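Long-range contacts in quinone oxidoreductase (Coxiella burnetii, PDB 3TQH), which binds NADPH and probably uses it to reduce quinones, as a member of the medium-chain dehydrogenase/reductase superfamily: residues S44-D49 against R313-F318; F128-S133 against I289-I294; K94-A99 against S133-G138; S69-D74 against C106-Y111. All coordinates share one frame; numbering follows the deposited sequence.

Contact 1. Residues S44-D49 against R313-F318; sequences SLNPID and RGKLVF. With NDP (NADPH dihydro-nicotinamide-adenine-dinucleotide phosphate), chain B.
Ser44 and Val317 form an antiparallel non-hydrogen-bonded pair, CA to CA 4.1 Å, where strand 36-44 of the GroES-like domain meets strand 315-319 in the sheet of this medium-chain reductase fold. The hydrogen bonds follow just beyond that pair. Leu45 N donates to Leu316 O at 3.1 Å, almost straight at 174°. Leu45 O is gripped twice: Lys315 NZ reaches it at 2.9 Å, tilted 33° from the carbonyl plane, and a water donates to it at 2.8 Å while accepting from Leu316 N. Chi3 of Lys315 (-64°) sets its CE 4.0 Å from Ser44 CB. Ser44 OG turns to Ala132 O, outside the pair of segments. The apolar part rests on Leu45, whose side chain crosses that of Phe318 at about a right angle. Leu45 CD1 makes a CH-pi contact 3.9 Å from the centroid of the Phe318 ring, over the face but offset toward the rim at CE2. Helix 300-308 also packs on Leu45, through Ala303 and His304. The cofactor comes close as the loop turns into helix 47-53: Pro47 CD lies 3.3 Å from O1N of the NADPH.

Contact 2. Residues F128-S133 against I289-I294; sequences FLQAAS and IEISRI. With SO4 (sulfate ion), chain D.
Leu129 reaches from the helix toward Ile291 and Ile294, and its atoms meet different partners in turn. Leu129 CB touches Ile291 CD1 at 4.2 Å. Leu129 CG, set anti to the carbonyl carbon by a chi1 of -67°, has O4 of the bound sulfate at 3.5 Å. At the tip, Leu129 CD1 meets Ile294 CD1 at 3.9 Å, the two side chains crossing at about a right angle. One turn further along the helix, Ser133 OG donates to Leu129 O at 2.9 Å, and Ile291 CD1 packs against both of these oxygens.

The helix precedes helix 135-147, and the strand runs parallel beside strand 315-319 in the mixed sheet of the medium-chain reductase fold. The axes of helix 128-133 and strand 291-294 approach to 10.9 Å at an angle of 113°, and side chains from both segments meet between them. Ile289 is buried: its CD1 lies 3.4 Å from Gln130 O, while its CG2 lies against Ser133 CB at 3.8 Å. No direct hydrogen bond spans the segments, but a water accepts from Gln130 NE2 and donates to Ile289 O. At the first turn of the helix, where the helix dipole would favour an anion, Phe128 N donates to sulfate O3 at 2.7 Å and 169°; the ion probably comes from the crystallisation liquor.

Contact 3. Residues K94-A99 against S133-G138; sequences KVMGIA and SLPTAG
Ile98 lays its terminal methyl against the ring of Pro135, Ile98 CD1 to Pro135 CB 3.4 Å, the two side chains sliding past each other in opposite directions. A chi2 of -63° turns Ile98 CD1 to that position, where it also lies 3.8 Å from Thr136 OG1, the isoleucine and threonine crossing at about a right angle. Next to it, Gly97 O meets Pro135 CG at 3.8 Å, so the proline ring rests on strand backbone as well as on side chain. Met96, present as selenomethionine, adds a second apolar contact. Chi3 of Met96 (-52°) sets its CE 4.1 Å from Leu134 CD2 and 4.4 Å from Pro135 CG. The contact thus seats the beginning of helix 135-147 on strand 94-98, which runs between strands 74-82 and 119-121 in the sheet of the GroES-like domain. Leu134 continues onto Leu278 and Val282 of helix 272-283, while Thr136 touches the NADPH. The hydroxyl of Thr136 is bonded to Asp74 OD1 and, weakly, to Lys268 NZ; Gly97 bonds through its backbone to Phe75 of strand 74-82 and Ile98 to Thr118. With no hydrogen bond between the two segments, their direct contact is van der Waals and probably mainly hydrophobic, all touching residues being buried.

Contact 4. Residues S69-D74 against C106-Y111; sequences SGLGYD and CCYAEY
Tyr108 swings its CG anti to the carbonyl carbon (chi1 -62°), and a chi2 of 11° sets the rotation that offers a ring face to Leu71. Two irregular loops of the GroES-like domain join here, and Tyr108 itself is the centre of an inverse gamma turn. Leu71 CB stands 3.9 Å from the centroid of the Tyr108 ring in a CH-pi contact, offset toward the rim near CD2 and CE2; the two side chains lie side by side and point the same way. Gly72 adds its CA at 3.7 Å from Tyr108 CE1. The backbones are bound by amides of one loop donating to carbonyls of the other. Tyr108 N reaches Leu71 O at 2.8 Å, nearly along the C=O axis. Gly72 O takes two donors: Cys106 N at 3.0 Å in the carbonyl plane, and Cys107 N at 3.1 Å from above it, with a bent angle of 143° at the hydrogen. A water extends the join, accepting from Leu71 N and donating to Tyr108 O. The tyrosine hydroxyl is fixed outside the two loops, bonded to Asp49 OD2 and His304 NE2. Further along, Cys107 CB packs on Gly72 O at 3.4 Å, and Cys107 SG lies 3.3 Å from Tyr73 O.

In the fold
From the N terminus, 44-49 opens contact 1, which closes last, at 313-318, so that the other three fall within its span. Contact 4 opens at 69-74; before it closes at 106-111, contact 3 has opened at 94-99, and the two cross. Segment 128-133 then opens contact 2 before contact 3 closes at 133-138, so these also cross, sharing Ser133. Contact 2 starts only after contact 4 has closed. The chain next passes through the six-stranded parallel Rossmann sheet and returns at 289-294 to close contact 2. Contacts 1 and 2 meet on adjacent parallel strands, 315-319 and 291-295, while contact 3 joins strand 94-98 of the GroES-like part to helix 135-147, and contact 4 ties together two loops of that part.

Contact 1. Residues S44-D49 against R313-F318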
# COMPACT_ATOMS: atom_id res chain seq x y z
N SER A 44 0.18 -9.65 0.43
CA SER A 44 0.66 -8.80 -0.64
C SER A 44 1.93 -8.08 -0.26
O SER A 44 2.23 -7.88 0.92
CB SER A 44 -0.41 -7.79 -1.07
OG SER A 44 -0.70 -6.86 -0.04
N LEU A 45 2.68 -7.69 -1.29
CA LEU A 45 3.93 -6.95 -1.13
C LEU A 45 3.70 -5.45 -1.23
O LEU A 45 2.89 -4.99 -2.03
CB LEU A 45 4.94 -7.37 -2.20
CG LEU A 45 5.49 -8.80 -2.09
CD1 LEU A 45 4.48 -9.79 -2.64
CD2 LEU A 45 6.82 -8.91 -2.83
N ASN A 46 4.42 -4.70 -0.41
CA ASN A 46 4.45 -3.25 -0.50
C ASN A 46 5.90 -2.78 -0.48
O ASN A 46 6.76 -3.46 0.08
CB ASN A 46 3.70 -2.64 0.68
CG ASN A 46 2.24 -3.01 0.69
OD1 ASN A 46 1.85 -4.02 1.29
ND2 ASN A 46 1.43 -2.22 0.01
N PRO A 47 6.19 -1.61 -1.07
CA PRO A 47 7.55 -1.06 -1.03
C PRO A 47 8.19 -0.95 0.36
O PRO A 47 9.41 -1.15 0.51
CB PRO A 47 7.37 0.33 -1.66
CG PRO A 47 6.23 0.15 -2.61
CD PRO A 47 5.30 -0.81 -1.94
N ILE A 48 7.38 -0.62 1.37
CA ILE A 48 7.85 -0.60 2.76
C ILE A 48 8.59 -1.91 3.11
O ILE A 48 9.54 -1.88 3.89
CB ILE A 48 6.68 -0.36 3.76
CG1 ILE A 48 7.20 -0.07 5.17
CG2 ILE A 48 5.74 -1.54 3.80
CD1 ILE A 48 7.53 1.37 5.42
N ASP A 49 8.16 -3.02 2.52
CA ASP A 49 8.84 -4.31 2.70
C ASP A 49 10.32 -4.28 2.29
O ASP A 49 11.18 -4.73 3.05
CB ASP A 49 8.12 -5.43 1.93
CG ASP A 49 6.65 -5.58 2.31
OD1 ASP A 49 6.22 -5.01 3.33
OD2 ASP A 49 5.92 -6.27 1.56
N ARG A 313 3.29 -2.57 -12.05
CA ARG A 313 1.93 -2.12 -12.34
C ARG A 313 1.03 -2.85 -11.36
O ARG A 313 1.11 -4.07 -11.24
CB ARG A 313 1.54 -2.46 -13.78
CG ARG A 313 0.16 -1.98 -14.17
CD ARG A 313 -0.39 -2.70 -15.39
NE ARG A 313 0.25 -2.26 -16.62
CZ ARG A 313 -0.27 -2.41 -17.84
NH1 ARG A 313 -1.44 -3.00 -18.01
NH2 ARG A 313 0.39 -1.95 -18.90
N GLY A 314 0.19 -2.10 -10.64
CA GLY A 314 -0.70 -2.70 -9.64
C GLY A 314 0.01 -3.37 -8.48
O GLY A 314 0.92 -2.80 -7.88
N LYS A 315 -0.40 -4.60 -8.17
CA LYS A 315 0.05 -5.29 -6.96
C LYS A 315 0.72 -6.62 -7.26
O LYS A 315 0.32 -7.33 -8.18
CB LYS A 315 -1.14 -5.56 -6.03
CG LYS A 315 -1.77 -4.32 -5.39
CD LYS A 315 -0.82 -3.59 -4.44
CE LYS A 315 -0.42 -4.43 -3.22
NZ LYS A 315 0.37 -3.63 -2.24
N LEU A 316 1.76 -6.92 -6.48
CA LEU A 316 2.34 -8.25 -6.43
C LEU A 316 1.77 -8.91 -5.18
O LEU A 316 1.55 -8.25 -4.17
CB LEU A 316 3.87 -8.20 -6.33
CG LEU A 316 4.64 -7.41 -7.39
CD1 LEU A 316 6.13 -7.47 -7.10
CD2 LEU A 316 4.33 -7.93 -8.79
N VAL A 317 1.53 -10.22 -5.25
CA VAL A 317 0.95 -10.94 -4.12
C VAL A 317 1.50 -12.35 -3.98
O VAL A 317 1.79 -13.03 -4.97
CB VAL A 317 -0.60 -10.97 -4.22
CG1 VAL A 317 -1.05 -11.77 -5.43
CG2 VAL A 317 -1.21 -11.52 -2.94
N PHE A 318 1.68 -12.77 -2.73
CA PHE A 318 2.02 -14.15 -2.42
C PHE A 318 0.73 -14.95 -2.25
O PHE A 318 -0.16 -14.56 -1.50
CB PHE A 318 2.83 -14.26 -1.13
CG PHE A 318 4.25 -13.77 -1.25
CD1 PHE A 318 5.13 -14.35 -2.16
CD2 PHE A 318 4.72 -12.75 -0.42
CE1 PHE A 318 6.44 -13.92 -2.26
CE2 PHE A 318 6.04 -12.30 -0.52
CZ PHE A 318 6.90 -12.89 -1.44
PA NDP B . 4.72 1.00 -6.29
O1A NDP B . 6.01 0.29 -6.27
O2A NDP B . 3.59 0.06 -6.45
O5B NDP B . 4.68 2.07 -7.49
C5B NDP B . 5.25 1.72 -8.73
C4B NDP B . 4.85 2.74 -9.79
O4B NDP B . 5.64 3.90 -9.64
C3B NDP B . 5.06 2.27 -11.22
O3B NDP B . 3.80 2.01 -11.82
C2B NDP B . 5.80 3.41 -11.91
O2B NDP B . 5.18 3.81 -13.12
C1B NDP B . 5.74 4.53 -10.89
N9A NDP B . 6.91 5.42 -10.89
C8A NDP B . 8.21 5.08 -10.58
N7A NDP B . 8.97 6.19 -10.67
C5A NDP B . 8.19 7.23 -11.02
C6A NDP B . 8.47 8.57 -11.25
N6A NDP B . 9.71 9.00 -11.12
N1A NDP B . 7.46 9.43 -11.61
C2A NDP B . 6.16 8.94 -11.74
N3A NDP B . 5.88 7.61 -11.51
C4A NDP B . 6.88 6.76 -11.16
O3 NDP B . 4.55 1.90 -4.96
PN NDP B . 3.20 2.12 -4.10
O1N NDP B . 2.90 0.88 -3.34
O2N NDP B . 2.13 2.73 -4.90
O5D NDP B . 3.73 3.21 -3.06
C5D NDP B . 4.31 4.43 -3.49
C4D NDP B . 5.08 5.06 -2.33
O4D NDP B . 4.21 5.36 -1.26
C3D NDP B . 6.16 4.13 -1.80
O3D NDP B . 7.35 4.85 -1.60
C2D NDP B . 5.59 3.62 -0.49
O2D NDP B . 6.60 3.29 0.45
C1D NDP B . 4.70 4.79 -0.06
N1N NDP B . 3.57 4.42 0.83
C2N NDP B . 3.40 5.15 1.98
C3N NDP B . 2.41 4.86 2.91
C7N NDP B . 2.24 5.66 4.16
O7N NDP B . 1.22 5.30 5.07
N7N NDP B . 3.05 6.69 4.40
C4N NDP B . 1.50 3.69 2.63
C5N NDP B . 1.72 2.95 1.35
C6N NDP B . 2.75 3.36 0.51
P2B NDP B . 5.86 3.51 -14.55
O1X NDP B . 4.84 3.79 -15.62
O2X NDP B . 6.27 2.05 -14.63
O3X NDP B . 7.07 4.37 -14.78
O HOH W 1 3.33 -4.90 -4.78

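Contact 2. Residues F128-S133 against I289-I294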
# COMPACT_ATOMS: atom_id res chain seq x y z
N PHE A 128 -9.30 -14.47 -1.85
CA PHE A 128 -8.27 -14.24 -0.84
C PHE A 128 -7.12 -13.37 -1.38
O PHE A 128 -6.63 -12.49 -0.68
CB PHE A 128 -7.72 -15.57 -0.31
CG PHE A 128 -8.65 -16.26 0.66
CD1 PHE A 128 -9.43 -17.34 0.26
CD2 PHE A 128 -8.75 -15.82 1.98
CE1 PHE A 128 -10.28 -17.98 1.15
CE2 PHE A 128 -9.60 -16.46 2.87
CZ PHE A 128 -10.36 -17.54 2.46
N LEU A 129 -6.70 -13.63 -2.62
CA LEU A 129 -5.67 -12.82 -3.28
C LEU A 129 -6.07 -11.35 -3.39
O LEU A 129 -5.26 -10.45 -3.14
CB LEU A 129 -5.35 -13.39 -4.66
CG LEU A 129 -4.67 -14.76 -4.69
CD1 LEU A 129 -4.76 -15.36 -6.08
CD2 LEU A 129 -3.23 -14.65 -4.21
N GLN A 130 -7.32 -11.10 -3.79
CA GLN A 130 -7.83 -9.73 -3.83
C GLN A 130 -7.86 -9.10 -2.44
O GLN A 130 -7.48 -7.95 -2.27
CB GLN A 130 -9.23 -9.69 -4.45
CG GLN A 130 -9.25 -9.87 -5.96
CD GLN A 130 -10.66 -9.91 -6.53
OE1 GLN A 130 -11.56 -10.51 -5.94
NE2 GLN A 130 -10.85 -9.28 -7.68
N ALA A 131 -8.32 -9.87 -1.45
CA ALA A 131 -8.43 -9.37 -0.08
C ALA A 131 -7.09 -8.97 0.53
O ALA A 131 -7.02 -8.01 1.28
CB ALA A 131 -9.14 -10.39 0.80
N ALA A 132 -6.03 -9.71 0.21
CA ALA A 132 -4.69 -9.44 0.76
C ALA A 132 -4.00 -8.30 0.03
O ALA A 132 -3.09 -7.68 0.56
CB ALA A 132 -3.82 -10.69 0.70
N SER A 133 -4.44 -8.02 -1.20
CA SER A 133 -3.84 -6.96 -2.02
C SER A 133 -4.40 -5.58 -1.72
O SER A 133 -3.82 -4.57 -2.13
CB SER A 133 -4.02 -7.30 -3.50
OG SER A 133 -3.29 -8.47 -3.84
N ILE A 289 -8.78 -4.17 -8.45
CA ILE A 289 -7.45 -4.40 -7.90
C ILE A 289 -6.66 -5.17 -8.95
O ILE A 289 -6.95 -6.34 -9.23
CB ILE A 289 -7.45 -5.21 -6.60
CG1 ILE A 289 -8.49 -4.66 -5.62
CG2 ILE A 289 -6.07 -5.19 -5.96
CD1 ILE A 289 -8.45 -5.33 -4.27
N GLU A 290 -5.68 -4.50 -9.55
CA GLU A 290 -4.81 -5.09 -10.54
C GLU A 290 -3.73 -5.89 -9.84
O GLU A 290 -2.85 -5.33 -9.20
CB GLU A 290 -4.18 -4.00 -11.41
CG GLU A 290 -3.14 -4.48 -12.41
CD GLU A 290 -3.71 -5.42 -13.45
OE1 GLU A 290 -4.92 -5.34 -13.74
OE2 GLU A 290 -2.93 -6.24 -13.99
N ILE A 291 -3.80 -7.21 -9.96
CA ILE A 291 -2.75 -8.10 -9.50
C ILE A 291 -1.93 -8.51 -10.73
O ILE A 291 -2.38 -9.32 -11.54
CB ILE A 291 -3.34 -9.32 -8.78
CG1 ILE A 291 -4.17 -8.87 -7.57
CG2 ILE A 291 -2.23 -10.28 -8.35
CD1 ILE A 291 -5.07 -9.95 -7.01
N SER A 292 -0.74 -7.94 -10.87
CA SER A 292 0.06 -8.18 -12.07
C SER A 292 0.85 -9.50 -12.01
O SER A 292 1.09 -10.13 -13.04
CB SER A 292 0.99 -6.99 -12.36
OG SER A 292 1.87 -6.73 -11.28
N ARG A 293 1.26 -9.92 -10.81
CA ARG A 293 1.87 -11.23 -10.68
C ARG A 293 1.63 -11.88 -9.31
O ARG A 293 1.59 -11.22 -8.29
CB ARG A 293 3.37 -11.18 -10.99
CG ARG A 293 4.01 -12.54 -10.86
CD ARG A 293 5.30 -12.74 -11.61
NE ARG A 293 5.87 -14.01 -11.15
CZ ARG A 293 5.48 -15.22 -11.54
NH1 ARG A 293 4.53 -15.37 -12.47
NH2 ARG A 293 6.07 -16.30 -11.03
N ILE A 294 1.46 -13.20 -9.34
CA ILE A 294 1.22 -14.02 -8.17
C ILE A 294 2.45 -14.89 -7.93
O ILE A 294 2.87 -15.63 -8.82
CB ILE A 294 0.01 -14.97 -8.39
CG1 ILE A 294 -1.24 -14.18 -8.79
CG2 ILE A 294 -0.25 -15.81 -7.14
CD1 ILE A 294 -2.41 -15.04 -9.22
S SO4 D . -8.67 -17.57 -3.75
O1 SO4 D . -8.11 -18.69 -2.99
O2 SO4 D . -9.37 -18.08 -4.93
O3 SO4 D . -9.66 -16.87 -2.94
O4 SO4 D . -7.60 -16.66 -4.14
O HOH W 2 -8.49 -8.75 -9.19

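Contact 3. Residues K94-A99 against S133-G138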
# COMPACT_ATOMS: atom_id res chain seq x y z
N LYS A 94 -13.40 -16.14 7.64
CA LYS A 94 -12.47 -15.68 6.62
C LYS A 94 -12.25 -14.19 6.84
O LYS A 94 -13.21 -13.41 6.89
CB LYS A 94 -13.02 -15.96 5.22
CG LYS A 94 -13.30 -17.44 4.96
CD LYS A 94 -13.88 -17.69 3.56
CE LYS A 94 -14.22 -19.17 3.34
NZ LYS A 94 -15.24 -19.37 2.28
N VAL A 95 -10.99 -13.79 6.98
CA VAL A 95 -10.65 -12.42 7.35
C VAL A 95 -9.55 -11.80 6.50
O VAL A 95 -8.79 -12.50 5.82
CB VAL A 95 -10.21 -12.33 8.84
CG1 VAL A 95 -11.37 -12.74 9.76
CG2 VAL A 95 -8.97 -13.18 9.08
N MSE A 96 -9.47 -10.48 6.56
CA MSE A 96 -8.51 -9.70 5.79
C MSE A 96 -8.11 -8.49 6.62
O MSE A 96 -8.93 -7.93 7.34
CB MSE A 96 -9.12 -9.26 4.46
CG MSE A 96 -10.53 -8.69 4.59
SE MSE A 96 -11.26 -7.98 2.94
CE MSE A 96 -9.79 -6.78 2.42
N GLY A 97 -6.85 -8.09 6.51
CA GLY A 97 -6.39 -6.94 7.25
C GLY A 97 -4.89 -6.79 7.30
O GLY A 97 -4.17 -7.21 6.39
N ILE A 98 -4.43 -6.16 8.39
CA ILE A 98 -3.04 -5.80 8.60
C ILE A 98 -2.57 -6.49 9.87
O ILE A 98 -3.28 -6.49 10.87
CB ILE A 98 -2.85 -4.27 8.80
CG1 ILE A 98 -3.51 -3.48 7.66
CG2 ILE A 98 -1.38 -3.91 8.88
CD1 ILE A 98 -2.92 -3.75 6.33
N ALA A 99 -1.36 -7.04 9.85
CA ALA A 99 -0.81 -7.68 11.03
C ALA A 99 0.60 -7.17 11.33
O ALA A 99 1.42 -6.99 10.43
CB ALA A 99 -0.80 -9.20 10.85
N SER A 133 -4.44 -8.02 -1.20
CA SER A 133 -3.84 -6.96 -2.02
C SER A 133 -4.40 -5.58 -1.72
O SER A 133 -3.82 -4.57 -2.13
CB SER A 133 -4.02 -7.30 -3.50
OG SER A 133 -3.29 -8.47 -3.84
N LEU A 134 -5.51 -5.53 -0.99
CA LEU A 134 -6.27 -4.30 -0.82
C LEU A 134 -5.89 -3.39 0.36
O LEU A 134 -5.82 -2.18 0.18
CB LEU A 134 -7.77 -4.64 -0.74
CG LEU A 134 -8.78 -3.50 -0.83
CD1 LEU A 134 -8.66 -2.73 -2.14
CD2 LEU A 134 -10.18 -4.05 -0.65
N PRO A 135 -5.66 -3.95 1.57
CA PRO A 135 -5.60 -3.10 2.77
C PRO A 135 -4.64 -1.90 2.74
O PRO A 135 -5.10 -0.76 2.87
CB PRO A 135 -5.20 -4.09 3.87
CG PRO A 135 -5.77 -5.36 3.42
CD PRO A 135 -5.56 -5.37 1.94
N THR A 136 -3.34 -2.13 2.55
CA THR A 136 -2.39 -1.01 2.58
C THR A 136 -2.62 -0.05 1.41
O THR A 136 -2.83 1.14 1.62
CB THR A 136 -0.91 -1.49 2.59
OG1 THR A 136 -0.61 -2.07 3.87
CG2 THR A 136 0.04 -0.31 2.35
N ALA A 137 -2.60 -0.58 0.19
CA ALA A 137 -2.73 0.25 -1.03
C ALA A 137 -4.03 1.02 -1.05
O ALA A 137 -4.04 2.22 -1.31
CB ALA A 137 -2.61 -0.62 -2.28
N GLY A 138 -5.13 0.33 -0.76
CA GLY A 138 -6.45 0.93 -0.78
C GLY A 138 -6.68 1.97 0.30
O GLY A 138 -7.23 3.04 0.03

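Contact 4. Residues S69-D74 against C106-Y111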
# COMPACT_ATOMS: atom_id res chain seq x y z
N SER A 69 14.05 -11.00 11.20
CA SER A 69 12.70 -10.47 11.17
C SER A 69 11.93 -11.03 9.98
O SER A 69 12.51 -11.32 8.94
CB SER A 69 12.75 -8.94 11.06
OG SER A 69 11.46 -8.39 10.84
N GLY A 70 10.62 -11.19 10.16
CA GLY A 70 9.72 -11.44 9.04
C GLY A 70 9.50 -10.17 8.23
O GLY A 70 10.13 -9.15 8.48
N LEU A 71 8.58 -10.25 7.26
CA LEU A 71 8.21 -9.12 6.43
C LEU A 71 6.74 -9.20 6.04
O LEU A 71 6.15 -10.27 6.01
CB LEU A 71 9.06 -9.08 5.16
CG LEU A 71 10.41 -8.36 5.19
CD1 LEU A 71 11.00 -8.37 3.78
CD2 LEU A 71 10.29 -6.94 5.72
N GLY A 72 6.15 -8.04 5.72
CA GLY A 72 4.79 -7.98 5.20
C GLY A 72 3.76 -7.58 6.23
O GLY A 72 3.83 -8.02 7.38
N TYR A 73 2.81 -6.75 5.83
CA TYR A 73 1.74 -6.29 6.72
C TYR A 73 0.34 -6.71 6.26
O TYR A 73 -0.55 -6.85 7.09
CB TYR A 73 1.78 -4.76 6.84
CG TYR A 73 3.04 -4.17 7.43
CD1 TYR A 73 3.45 -4.48 8.73
CD2 TYR A 73 3.82 -3.28 6.71
CE1 TYR A 73 4.61 -3.92 9.28
CE2 TYR A 73 4.97 -2.71 7.24
CZ TYR A 73 5.36 -3.03 8.52
OH TYR A 73 6.51 -2.46 9.03
N ASP A 74 0.16 -6.89 4.95
CA ASP A 74 -1.15 -7.16 4.36
C ASP A 74 -1.38 -8.66 4.31
O ASP A 74 -0.50 -9.41 3.87
CB ASP A 74 -1.21 -6.66 2.92
CG ASP A 74 -1.34 -5.15 2.81
OD1 ASP A 74 -1.45 -4.46 3.85
OD2 ASP A 74 -1.35 -4.66 1.65
N CYS A 106 5.42 -9.49 9.43
CA CYS A 106 5.27 -10.93 9.67
C CYS A 106 4.40 -11.72 8.69
O CYS A 106 4.18 -12.91 8.91
CB CYS A 106 4.66 -11.10 11.06
SG CYS A 106 2.97 -10.40 11.16
N CYS A 107 3.93 -11.10 7.61
CA CYS A 107 2.89 -11.72 6.79
C CYS A 107 3.38 -12.64 5.66
O CYS A 107 2.60 -13.44 5.15
CB CYS A 107 1.96 -10.64 6.22
SG CYS A 107 0.91 -9.83 7.44
N TYR A 108 4.66 -12.53 5.27
CA TYR A 108 5.25 -13.51 4.35
C TYR A 108 5.41 -14.81 5.13
O TYR A 108 6.53 -15.19 5.49
CB TYR A 108 6.63 -13.08 3.84
CG TYR A 108 6.75 -11.80 3.02
CD1 TYR A 108 5.70 -10.89 2.90
CD2 TYR A 108 7.96 -11.49 2.41
CE1 TYR A 108 5.86 -9.71 2.16
CE2 TYR A 108 8.12 -10.33 1.68
CZ TYR A 108 7.08 -9.44 1.56
OH TYR A 108 7.27 -8.29 0.83
N ALA A 109 4.30 -15.50 5.40
CA ALA A 109 4.30 -16.64 6.31
C ALA A 109 2.96 -17.37 6.30
O ALA A 109 1.95 -16.85 5.84
CB ALA A 109 4.62 -16.18 7.72
N GLU A 110 2.96 -18.60 6.80
CA GLU A 110 1.77 -19.45 6.79
C GLU A 110 0.77 -19.10 7.90
O GLU A 110 -0.41 -19.41 7.78
CB GLU A 110 2.20 -20.91 6.91
CG GLU A 110 2.97 -21.43 5.70
CD GLU A 110 3.36 -22.90 5.83
OE1 GLU A 110 3.70 -23.35 6.95
OE2 GLU A 110 3.34 -23.60 4.81
N TYR A 111 1.26 -18.48 8.97
CA TYR A 111 0.40 -18.05 10.09
C TYR A 111 0.80 -16.66 10.57
O TYR A 111 1.99 -16.33 10.62
CB TYR A 111 0.50 -19.04 11.26
CG TYR A 111 0.01 -20.42 10.93
CD1 TYR A 111 -1.31 -20.79 11.15
CD2 TYR A 111 0.88 -21.37 10.38
CE1 TYR A 111 -1.76 -22.07 10.83
CE2 TYR A 111 0.44 -22.64 10.05
CZ TYR A 111 -0.88 -22.99 10.28
OH TYR A 111 -1.31 -24.26 9.97
O HOH W 3 7.64 -13.29 7.59